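Local coordinates for protein periplasmic beta-glucosidase (Pseudomonas aeruginosa, PDB 6R5T) that probably hydrolyses terminal, non-reducing beta-D-glucosyl residues, releasing beta-D-glucose, as a periplasmic member of glycoside hydrolase family 3, at residues 380-385 against 468-473. The protein carries 1 engineered substitution. Residues are numbered along the deposited sequence; the frame is centred on the assembly and turned at random.
Sequences RIAVIG and RDADLV
R380, at the beginning of strand 380-384, grips the loop 469-471 that leads from helix 456-468 into strand 472-478, a worked example of a parallel pair tied at its entry by side chain and backbone together. Its chain bends at chi3 (77°), bringing the guanidinium side-on to D469: NE meets the backbone O of D469 at 2.9 Å, nearly along the C=O axis, while NH2 forms a salt bridge to OD2 of D469 at 2.6 Å, from above the carboxylate plane. With CG anti to the backbone N (chi1 -156°), D469 carries its carboxylate toward R380.

R380 N donates to OD2 of D471 at 2.9 Å, and R380 O accepts from D471 N at 2.8 Å. Parallel pairing sets in at A382 beside V473, where A382 N donates to L472 O at 3.0 Å. On the face carrying A382 and V473, A382 CB packs on A470 CB at 3.6 Å, and the side chains of I384 and V473 cross obliquely; on the opposite face, I381 CG2 lies beside L472 CD1.

Helices 456-468 and 497-508 pack on I384 and V473 in this C-terminal alpha/beta domain. From 380-384 the chain passes to edge strand 423-427, then crosses back through helices 436-442 and 456-468 to 472-478.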
ATOM      1  N   ARG A 380      10.401 -10.247  45.145  1.00 22.37           N
ATOM      2  CA  ARG A 380       9.168 -10.900  44.659  1.00 23.88           C
ATOM      3  C   ARG A 380       8.862 -10.335  43.275  1.00 20.39           C
ATOM      4  O   ARG A 380       8.618  -9.117  43.165  1.00 20.73           O
ATOM      5  CB  ARG A 380       8.021 -10.622  45.633  1.00 25.79           C
ATOM      6  CG  ARG A 380       8.233 -11.303  46.977  1.00 32.51           C
ATOM      7  CD  ARG A 380       7.199 -10.869  47.990  1.00 34.33           C
ATOM      8  NE  ARG A 380       5.905 -11.502  47.791  1.00 35.19           N
ATOM      9  CZ  ARG A 380       5.628 -12.782  48.072  1.00 40.20           C
ATOM     10  NH1 ARG A 380       6.569 -13.581  48.548  1.00 44.02           N
ATOM     11  NH2 ARG A 380       4.420 -13.284  47.871  1.00 39.31           N
ATOM     12  N   ILE A 381       8.844 -11.214  42.278  1.00 20.66           N
ATOM     13  CA  ILE A 381       8.645 -10.786  40.868  1.00 19.87           C
ATOM     14  C   ILE A 381       7.330 -11.415  40.400  1.00 19.80           C
ATOM     15  O   ILE A 381       7.261 -12.643  40.379  1.00 20.75           O
ATOM     16  CB  ILE A 381       9.849 -11.203  39.999  1.00 21.02           C
ATOM     17  CG1 ILE A 381      11.164 -10.571  40.476  1.00 24.07           C
ATOM     18  CG2 ILE A 381       9.581 -10.894  38.515  1.00 20.29           C
ATOM     19  CD1 ILE A 381      12.410 -11.184  39.904  1.00 24.89           C
ATOM     20  N   ALA A 382       6.354 -10.607  40.022  1.00 18.63           N
ATOM     21  CA  ALA A 382       5.109 -11.130  39.401  1.00 19.60           C
ATOM     22  C   ALA A 382       5.381 -11.351  37.902  1.00 20.41           C
ATOM     23  O   ALA A 382       5.890 -10.438  37.242  1.00 21.65           O
ATOM     24  CB  ALA A 382       3.950 -10.214  39.612  1.00 20.82           C
ATOM     25  N   VAL A 383       5.114 -12.558  37.414  1.00 18.01           N
ATOM     26  CA  VAL A 383       5.310 -12.917  35.984  1.00 18.42           C
ATOM     27  C   VAL A 383       3.905 -13.126  35.430  1.00 17.91           C
ATOM     28  O   VAL A 383       3.187 -14.061  35.851  1.00 17.88           O
ATOM     29  CB  VAL A 383       6.210 -14.141  35.821  1.00 19.40           C
ATOM     30  CG1 VAL A 383       6.379 -14.467  34.349  1.00 21.74           C
ATOM     31  CG2 VAL A 383       7.527 -13.948  36.526  1.00 20.84           C
ATOM     32  N   ILE A 384       3.480 -12.244  34.547  1.00 15.59           N
ATOM     33  CA  ILE A 384       2.065 -12.125  34.187  1.00 15.62           C
ATOM     34  C   ILE A 384       1.911 -12.070  32.670  1.00 17.57           C
ATOM     35  O   ILE A 384       2.660 -11.338  32.035  1.00 18.90           O
ATOM     36  CB  ILE A 384       1.399 -10.901  34.874  1.00 15.77           C
ATOM     37  CG1 ILE A 384       1.437 -11.086  36.405  1.00 17.31           C
ATOM     38  CG2 ILE A 384       0.011 -10.676  34.375  1.00 15.69           C
ATOM     39  CD1 ILE A 384       0.996  -9.871  37.169  1.00 17.39           C
ATOM     40  N   GLY A 385       0.911 -12.780  32.152  1.00 15.76           N
ATOM     41  CA  GLY A 385       0.524 -12.650  30.737  1.00 15.67           C
ATOM     42  C   GLY A 385       0.438 -13.997  30.042  1.00 13.72           C
ATOM     43  O   GLY A 385       1.040 -14.979  30.491  1.00 14.93           O
ATOM     44  N   ARG A 468      -0.009  -6.853  43.100  1.00 21.40           N
ATOM     45  CA  ARG A 468      -0.057  -6.123  44.402  1.00 23.03           C
ATOM     46  C   ARG A 468       0.830  -6.838  45.422  1.00 24.77           C
ATOM     47  O   ARG A 468       1.346  -6.191  46.336  1.00 25.55           O
ATOM     48  CB  ARG A 468      -1.500  -6.060  44.872  1.00 22.18           C
ATOM     49  CG  ARG A 468      -2.386  -5.062  44.159  1.00 23.90           C
ATOM     50  CD  ARG A 468      -3.801  -5.288  44.626  1.00 26.62           C
ATOM     51  NE  ARG A 468      -4.758  -4.744  43.694  1.00 28.01           N
ATOM     52  CZ  ARG A 468      -5.907  -5.278  43.402  1.00 24.01           C
ATOM     53  NH1 ARG A 468      -6.271  -6.422  43.965  1.00 26.51           N
ATOM     54  NH2 ARG A 468      -6.715  -4.647  42.568  1.00 31.20           N
ATOM     55  N   ASP A 469       1.072  -8.124  45.264  1.00 21.69           N
ATOM     56  CA  ASP A 469       1.883  -8.907  46.209  1.00 25.32           C
ATOM     57  C   ASP A 469       3.349  -8.914  45.795  1.00 24.93           C
ATOM     58  O   ASP A 469       4.125  -9.645  46.415  1.00 27.43           O
ATOM     59  CB  ASP A 469       1.322 -10.326  46.295  1.00 29.58           C
ATOM     60  CG  ASP A 469       1.690 -11.013  47.598  1.00 36.17           C
ATOM     61  OD1 ASP A 469       1.625 -10.324  48.654  1.00 41.72           O
ATOM     62  OD2 ASP A 469       2.049 -12.215  47.539  1.00 43.25           O
ATOM     63  N   ALA A 470       3.727  -8.177  44.752  1.00 21.29           N
ATOM     64  CA  ALA A 470       5.089  -8.273  44.195  1.00 22.25           C
ATOM     65  C   ALA A 470       5.816  -6.932  44.316  1.00 20.11           C
ATOM     66  O   ALA A 470       5.144  -5.942  44.532  1.00 23.19           O
ATOM     67  CB  ALA A 470       5.029  -8.728  42.757  1.00 23.17           C
ATOM     68  N   ASP A 471       7.122  -6.945  44.100  1.00 21.74           N
ATOM     69  CA  ASP A 471       7.959  -5.734  44.032  1.00 23.71           C
ATOM     70  C   ASP A 471       7.895  -5.156  42.611  1.00 24.48           C
ATOM     71  O   ASP A 471       8.110  -3.961  42.450  1.00 21.96           O
ATOM     72  CB  ASP A 471       9.393  -6.057  44.402  1.00 23.60           C
ATOM     73  CG  ASP A 471       9.523  -6.558  45.831  1.00 29.07           C
ATOM     74  OD1 ASP A 471       8.831  -6.012  46.690  1.00 36.55           O
ATOM     75  OD2 ASP A 471      10.237  -7.531  46.043  1.00 33.38           O
ATOM     76  N   LEU A 472       7.692  -6.001  41.604  1.00 21.19           N
ATOM     77  CA  LEU A 472       7.674  -5.492  40.222  1.00 20.36           C
ATOM     78  C   LEU A 472       6.995  -6.538  39.352  1.00 19.89           C
ATOM     79  O   LEU A 472       6.800  -7.687  39.816  1.00 17.93           O
ATOM     80  CB  LEU A 472       9.084  -5.196  39.724  1.00 24.36           C
ATOM     81  CG  LEU A 472      10.025  -6.374  39.568  1.00 29.05           C
ATOM     82  CD1 LEU A 472      10.046  -6.875  38.118  1.00 28.62           C
ATOM     83  CD2 LEU A 472      11.418  -5.938  40.010  1.00 36.13           C
ATOM     84  N   VAL A 473       6.614  -6.105  38.166  1.00 18.40           N
ATOM     85  CA  VAL A 473       5.830  -6.963  37.237  1.00 17.27           C
ATOM     86  C   VAL A 473       6.604  -7.155  35.953  1.00 17.99           C
ATOM     87  O   VAL A 473       7.023  -6.142  35.357  1.00 17.12           O
ATOM     88  CB  VAL A 473       4.473  -6.337  36.932  1.00 18.19           C
ATOM     89  CG1 VAL A 473       3.740  -7.126  35.871  1.00 19.00           C
ATOM     90  CG2 VAL A 473       3.620  -6.181  38.192  1.00 19.53           C
TER